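Long-range contacts in beta-1,3-1,4-glucanase (PDB 5H4R), which probably hydrolyses mixed-linkage beta-1,3-1,4-glucans such as lichenan as a glycoside hydrolase family 5 enzyme, and here holds cellotetraose in its binding cleft: residues A[101-106]-A[116-121]; A[267-272]-A[318-323]. The protein carries 1 engineered substitution. All coordinates share one frame; numbering follows the deposited sequence.

Interaction 1: A[101-106]-A[116-121]; sequences VSWHNH and KRWLDR
Trp-118 reaches from the first turn of helix 116-131 into the loop 101-106 and meets His-106 face to face. Its CG lies anti to the backbone N (chi1 -178°), which carries the indole off the helix and across the imidazole. Followed outward, CB of Trp-118 is 4.1 Å from ND1 of His-106. CG and CD1 then have CB of His-106 over their face, a CH-pi contact. The imidazole spans the fused bond and stacks chiefly on the six-membered ring, centroids 3.5 Å apart and planes 7° from parallel. NE1 and CE2 meet CD2 of His-106, CE3 meets CE1, CZ2 is 3.3 Å from NE2, and the tip, CH2, also meets NE2. Glu-69 hydrogen-bonds to ND1 of His-106 and probably fixes the imidazole's rotation.

This aromatic cluster lies just beyond strand 96-99 of the TIM barrel, where the loop turns back to helix 116-131 through a small two-stranded hairpin. A broad indole suits position and partners alike, giving the imidazole a face and Trp-103 an edge: CE3 of Trp-103 lies 3.7 Å from CD1 of Trp-118, planes at 88°. Val-101 suits its place because one methyl serves both indoles, CG1 lying over the face of Trp-103 and 3.7 Å from NE1 at the edge of Trp-118. Leu-119 CD1 packs 4.0 Å from CH2 of Trp-103, whose NE1 is hydrogen-bonded to the backbone O of Asn-139.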
loop_
_atom_site.group_PDB
_atom_site.type_symbol
_atom_site.label_atom_id
_atom_site.label_comp_id
_atom_site.label_asym_id
_atom_site.label_seq_id
_atom_site.Cartn_x
_atom_site.Cartn_y
_atom_site.Cartn_z
ATOM N N VAL A 101 -4.049 7.522 -3.780
ATOM C CA VAL A 101 -4.457 8.797 -4.363
ATOM C C VAL A 101 -3.260 9.738 -4.396
ATOM O O VAL A 101 -2.656 10.019 -3.354
ATOM C CB VAL A 101 -5.605 9.461 -3.588
ATOM C CG1 VAL A 101 -6.002 10.748 -4.296
ATOM C CG2 VAL A 101 -6.791 8.507 -3.487
ATOM N N SER A 102 -2.984 10.295 -5.562
ATOM C CA SER A 102 -2.031 11.396 -5.661
ATOM C C SER A 102 -2.825 12.693 -5.702
ATOM O O SER A 102 -3.690 12.866 -6.564
ATOM C CB SER A 102 -1.143 11.251 -6.888
ATOM O OG SER A 102 -0.374 10.075 -6.758
ATOM N N TRP A 103 -2.534 13.601 -4.766
ATOM C CA TRP A 103 -3.323 14.825 -4.630
ATOM C C TRP A 103 -2.683 16.059 -5.252
ATOM O O TRP A 103 -3.388 17.060 -5.443
ATOM C CB TRP A 103 -3.602 15.134 -3.148
ATOM C CG TRP A 103 -4.182 13.985 -2.379
ATOM C CD1 TRP A 103 -3.491 13.017 -1.703
ATOM C CD2 TRP A 103 -5.583 13.645 -2.252
ATOM N NE1 TRP A 103 -4.369 12.108 -1.159
ATOM C CE2 TRP A 103 -5.655 12.472 -1.481
ATOM C CE3 TRP A 103 -6.775 14.222 -2.722
ATOM C CZ2 TRP A 103 -6.854 11.869 -1.156
ATOM C CZ3 TRP A 103 -7.971 13.604 -2.414
ATOM C CH2 TRP A 103 -7.998 12.438 -1.611
ATOM N N HIS A 104 -1.373 16.038 -5.532
ATOM C CA HIS A 104 -0.684 17.296 -5.828
ATOM C C HIS A 104 -1.105 17.921 -7.153
ATOM O O HIS A 104 -0.919 19.138 -7.320
ATOM C CB HIS A 104 0.842 17.114 -5.778
ATOM C CG HIS A 104 1.441 16.462 -6.988
ATOM N ND1 HIS A 104 1.714 15.111 -7.044
ATOM C CD2 HIS A 104 1.869 16.980 -8.163
ATOM C CE1 HIS A 104 2.261 14.822 -8.211
ATOM N NE2 HIS A 104 2.372 15.938 -8.908
ATOM N N ASN A 105 -1.673 17.151 -8.095
ATOM C CA ASN A 105 -2.210 17.743 -9.315
ATOM C C ASN A 105 -3.630 18.236 -9.136
ATOM O O ASN A 105 -4.263 18.633 -10.126
ATOM C CB ASN A 105 -2.179 16.745 -10.483
ATOM C CG ASN A 105 -0.780 16.355 -10.886
ATOM O OD1 ASN A 105 -0.438 15.171 -10.870
ATOM N ND2 ASN A 105 0.036 17.332 -11.259
ATOM N N HIS A 106 -4.120 18.260 -7.892
ATOM C CA HIS A 106 -5.508 18.563 -7.594
ATOM C C HIS A 106 -5.647 19.550 -6.441
ATOM O O HIS A 106 -6.703 19.601 -5.802
ATOM C CB HIS A 106 -6.241 17.263 -7.276
ATOM C CG HIS A 106 -6.066 16.226 -8.336
ATOM N ND1 HIS A 106 -6.737 16.282 -9.540
ATOM C CD2 HIS A 106 -5.266 15.133 -8.400
ATOM C CE1 HIS A 106 -6.362 15.266 -10.297
ATOM N NE2 HIS A 106 -5.472 14.547 -9.626
ATOM N N LYS A 116 -12.797 20.142 -5.233
ATOM C CA LYS A 116 -14.012 19.449 -4.822
ATOM C C LYS A 116 -14.365 18.314 -5.780
ATOM O O LYS A 116 -14.778 17.239 -5.334
ATOM C CB LYS A 116 -15.173 20.424 -4.711
ATOM C CG LYS A 116 -16.418 19.783 -4.121
ATOM C CD LYS A 116 -17.540 20.806 -3.941
ATOM C CE LYS A 116 -18.819 20.155 -3.428
ATOM N NZ LYS A 116 -19.343 19.118 -4.365
ATOM N N ARG A 117 -14.226 18.532 -7.097
ATOM C CA ARG A 117 -14.608 17.489 -8.045
ATOM C C ARG A 117 -13.754 16.251 -7.857
ATOM O O ARG A 117 -14.250 15.124 -7.923
ATOM C CB ARG A 117 -14.501 17.998 -9.489
ATOM C CG ARG A 117 -15.580 18.990 -9.820
ATOM C CD ARG A 117 -15.504 19.450 -11.254
ATOM N NE ARG A 117 -15.821 18.388 -12.209
ATOM C CZ ARG A 117 -14.968 17.872 -13.095
ATOM N NH1 ARG A 117 -13.723 18.309 -13.177
ATOM N NH2 ARG A 117 -15.375 16.924 -13.927
ATOM N N TRP A 118 -12.479 16.444 -7.556
ATOM C CA TRP A 118 -11.580 15.310 -7.358
ATOM C C TRP A 118 -11.934 14.543 -6.090
ATOM O O TRP A 118 -12.064 13.311 -6.105
ATOM C CB TRP A 118 -10.145 15.812 -7.314
ATOM C CG TRP A 118 -9.110 14.732 -7.158
ATOM C CD1 TRP A 118 -8.348 14.486 -6.062
ATOM C CD2 TRP A 118 -8.694 13.779 -8.155
ATOM N NE1 TRP A 118 -7.494 13.445 -6.305
ATOM C CE2 TRP A 118 -7.686 12.993 -7.579
ATOM C CE3 TRP A 118 -9.080 13.524 -9.480
ATOM C CZ2 TRP A 118 -7.054 11.951 -8.277
ATOM C CZ3 TRP A 118 -8.460 12.496 -10.165
ATOM C CH2 TRP A 118 -7.447 11.738 -9.565
ATOM N N LEU A 119 -12.087 15.254 -4.971
ATOM C CA LEU A 119 -12.411 14.577 -3.721
ATOM C C LEU A 119 -13.779 13.902 -3.796
ATOM O O LEU A 119 -13.954 12.779 -3.295
ATOM C CB LEU A 119 -12.353 15.580 -2.568
ATOM C CG LEU A 119 -12.563 15.018 -1.153
ATOM C CD1 LEU A 119 -11.595 13.889 -0.831
ATOM C CD2 LEU A 119 -12.382 16.144 -0.181
ATOM N N ASP A 120 -14.742 14.543 -4.462
ATOM C CA ASP A 120 -16.050 13.932 -4.695
ATOM C C ASP A 120 -15.926 12.612 -5.461
ATOM O O ASP A 120 -16.604 11.630 -5.139
ATOM C CB ASP A 120 -16.959 14.872 -5.491
ATOM C CG ASP A 120 -17.441 16.096 -4.712
ATOM O OD1 ASP A 120 -17.225 16.223 -3.489
ATOM O OD2 ASP A 120 -18.103 16.946 -5.357
ATOM N N ARG A 121 -15.087 12.581 -6.500
ATOM C CA ARG A 121 -14.934 11.354 -7.287
ATOM C C ARG A 121 -14.262 10.248 -6.474
ATOM O O ARG A 121 -14.696 9.090 -6.522
ATOM C CB ARG A 121 -14.165 11.653 -8.575
ATOM C CG ARG A 121 -13.880 10.406 -9.427
ATOM C CD ARG A 121 -15.145 9.653 -9.881
ATOM N NE ARG A 121 -14.751 8.409 -10.535
ATOM C CZ ARG A 121 -15.497 7.310 -10.600
ATOM N NH1 ARG A 121 -16.736 7.291 -10.109
ATOM N NH2 ARG A 121 -15.007 6.228 -11.185
#

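Interaction 2: A[267-272]-A[318-323]; sequences IIISVH and KGIPVV
Ile-269 lies opposite Val-322 in a parallel bridge, and its N and O bond to the residues on either side of Val-322. The N-H of Ile-269 is given to the O of Pro-321 at 2.9 Å, tilted 21° from that carbonyl's plane. In return the O of Ile-269 accepts the N-H of Val-323 at 2.9 Å, almost straight on, with a C=O...N angle of 174°. A longer bond, 3.2 Å from the N of Val-271 to the O of Val-323, continues the pattern. Pro-321 has no N-H to give to the O of Ile-267; its ring packs against that oxygen instead, CG at 3.5 Å, while its own O still accepts from Ile-269. Weaker CA-H...O contacts accompany these bonds, as from CA of Val-322 to the O of Ile-269 at 3.4 Å.

The strands 267-272 and 322-327 are the sixth and seventh of the eight-stranded parallel TIM barrel, joined by a beta-alpha-beta crossover through helix 298-316. Gly-319 ends that helix in a Schellman motif, with a positive phi of 95° that glycine readily adopts, and the chain then turns into the seventh strand.

The apolar contacts fall on two faces. On that of Ile-268 and Val-323, the two branches of Ile-268 divide the work: CG1 lies 3.7 Å from CG of Pro-321, and CG2, anti to the backbone N, lies 3.7 Å from CG2 of Val-323. An alanine in place of Ile-268 would probably open a gap beside the proline ring and leave the Val-323 methyl without its mate. On the other face CB of Ile-269 lies 4.1 Å from CG2 of Val-322, and both side chains rest on Phe-315 of the crossover helix; beta-branched residues suit these extended strands.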
loop_
_atom_site.group_PDB
_atom_site.type_symbol
_atom_site.label_atom_id
_atom_site.label_comp_id
_atom_site.label_asym_id
_atom_site.label_seq_id
_atom_site.Cartn_x
_atom_site.Cartn_y
_atom_site.Cartn_z
ATOM N N ILE A 267 -2.595 1.980 15.535
ATOM C CA ILE A 267 -1.621 2.333 14.506
ATOM C C ILE A 267 -1.088 1.044 13.898
ATOM O O ILE A 267 -0.593 0.167 14.619
ATOM C CB ILE A 267 -0.464 3.187 15.064
ATOM C CG1 ILE A 267 -0.972 4.451 15.776
ATOM C CG2 ILE A 267 0.509 3.532 13.943
ATOM C CD1 ILE A 267 -1.773 5.347 14.940
ATOM N N ILE A 268 -1.188 0.940 12.574
ATOM C CA ILE A 268 -0.760 -0.228 11.807
ATOM C C ILE A 268 0.524 0.137 11.080
ATOM O O ILE A 268 0.610 1.208 10.473
ATOM C CB ILE A 268 -1.837 -0.655 10.791
ATOM C CG1 ILE A 268 -3.144 -1.049 11.508
ATOM C CG2 ILE A 268 -1.330 -1.780 9.918
ATOM C CD1 ILE A 268 -4.283 -1.326 10.573
ATOM N N ILE A 269 1.513 -0.745 11.139
ATOM C CA ILE A 269 2.758 -0.536 10.398
ATOM C C ILE A 269 2.523 -0.916 8.943
ATOM O O ILE A 269 2.018 -2.005 8.662
ATOM C CB ILE A 269 3.894 -1.377 10.988
ATOM C CG1 ILE A 269 4.103 -1.105 12.470
ATOM C CG2 ILE A 269 5.212 -1.138 10.216
ATOM C CD1 ILE A 269 4.359 0.310 12.818
ATOM N N SER A 270 2.869 -0.017 8.032
ATOM C CA SER A 270 2.740 -0.211 6.594
ATOM C C SER A 270 4.095 -0.553 5.989
ATOM O O SER A 270 5.070 0.175 6.196
ATOM C CB SER A 270 2.205 1.059 5.925
ATOM O OG SER A 270 2.224 0.935 4.518
ATOM N N VAL A 271 4.149 -1.644 5.220
ATOM C CA VAL A 271 5.348 -1.961 4.451
ATOM C C VAL A 271 4.933 -2.372 3.040
ATOM O O VAL A 271 3.838 -2.897 2.809
ATOM C CB VAL A 271 6.211 -3.085 5.072
ATOM C CG1 VAL A 271 6.571 -2.777 6.500
ATOM C CG2 VAL A 271 5.527 -4.406 4.988
ATOM N N HIS A 272 5.851 -2.162 2.106
ATOM C CA HIS A 272 5.753 -2.679 0.743
ATOM C C HIS A 272 6.937 -3.603 0.522
ATOM O O HIS A 272 8.036 -3.307 0.996
ATOM C CB HIS A 272 5.794 -1.584 -0.290
ATOM C CG HIS A 272 4.677 -0.618 -0.158
ATOM N ND1 HIS A 272 4.596 0.533 -0.903
ATOM C CD2 HIS A 272 3.599 -0.624 0.660
ATOM C CE1 HIS A 272 3.501 1.190 -0.562
ATOM N NE2 HIS A 272 2.872 0.504 0.379
ATOM N N LYS A 318 4.540 -8.783 19.408
ATOM C CA LYS A 318 4.312 -7.856 20.503
ATOM C C LYS A 318 2.905 -7.273 20.459
ATOM O O LYS A 318 2.577 -6.402 21.281
ATOM C CB LYS A 318 5.344 -6.727 20.469
ATOM C CG LYS A 318 6.792 -7.199 20.391
ATOM C CD LYS A 318 7.104 -8.230 21.453
ATOM C CE LYS A 318 8.592 -8.525 21.510
ATOM N NZ LYS A 318 8.909 -9.557 22.542
ATOM N N GLY A 319 2.080 -7.715 19.512
ATOM C CA GLY A 319 0.699 -7.298 19.425
ATOM C C GLY A 319 0.449 -6.143 18.494
ATOM O O GLY A 319 -0.709 -5.694 18.379
ATOM N N ILE A 320 1.480 -5.660 17.807
ATOM C CA ILE A 320 1.377 -4.471 16.980
ATOM C C ILE A 320 1.037 -4.911 15.560
ATOM O O ILE A 320 1.761 -5.734 14.983
ATOM C CB ILE A 320 2.683 -3.665 17.016
ATOM C CG1 ILE A 320 2.970 -3.246 18.447
ATOM C CG2 ILE A 320 2.587 -2.483 16.082
ATOM C CD1 ILE A 320 4.366 -2.747 18.653
ATOM N N PRO A 321 -0.028 -4.387 14.950
ATOM C CA PRO A 321 -0.431 -4.865 13.629
ATOM C C PRO A 321 0.435 -4.329 12.499
ATOM O O PRO A 321 0.922 -3.198 12.537
ATOM C CB PRO A 321 -1.862 -4.335 13.498
ATOM C CG PRO A 321 -1.859 -3.086 14.326
ATOM C CD PRO A 321 -1.020 -3.442 15.519
ATOM N N VAL A 322 0.592 -5.174 11.484
ATOM C CA VAL A 322 1.381 -4.925 10.280
ATOM C C VAL A 322 0.563 -5.318 9.056
ATOM O O VAL A 322 -0.004 -6.415 9.020
ATOM C CB VAL A 322 2.681 -5.749 10.302
ATOM C CG1 VAL A 322 3.429 -5.588 9.003
ATOM C CG2 VAL A 322 3.554 -5.405 11.513
ATOM N N VAL A 323 0.531 -4.443 8.040
ATOM C CA VAL A 323 -0.111 -4.733 6.765
ATOM C C VAL A 323 0.906 -4.500 5.652
ATOM O O VAL A 323 1.573 -3.459 5.627
ATOM C CB VAL A 323 -1.370 -3.873 6.560
ATOM C CG1 VAL A 323 -1.878 -3.921 5.120
ATOM C CG2 VAL A 323 -2.467 -4.316 7.515
#

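How the interactions relate
Both contacts belong to one TIM barrel but sit on opposite sides of the chain's centre, their own centres about 27 Å apart and their nearest atoms about 10 Å apart, without touching. Along the chain they come in series: interaction 1 follows the second barrel strand, 96-99, and is complete before interaction 2 joins the sixth and seventh strands. The first packs the loop after strand 96-99 on helix 116-131, whereas the second closes part of the barrel wall itself. The side chains of Ser-102 and Val-271 lie about 8 Å and 9 Å from a bound glucose unit, so each contact has one end that comes near the cleft; neither residue is among those that form the sugar pocket.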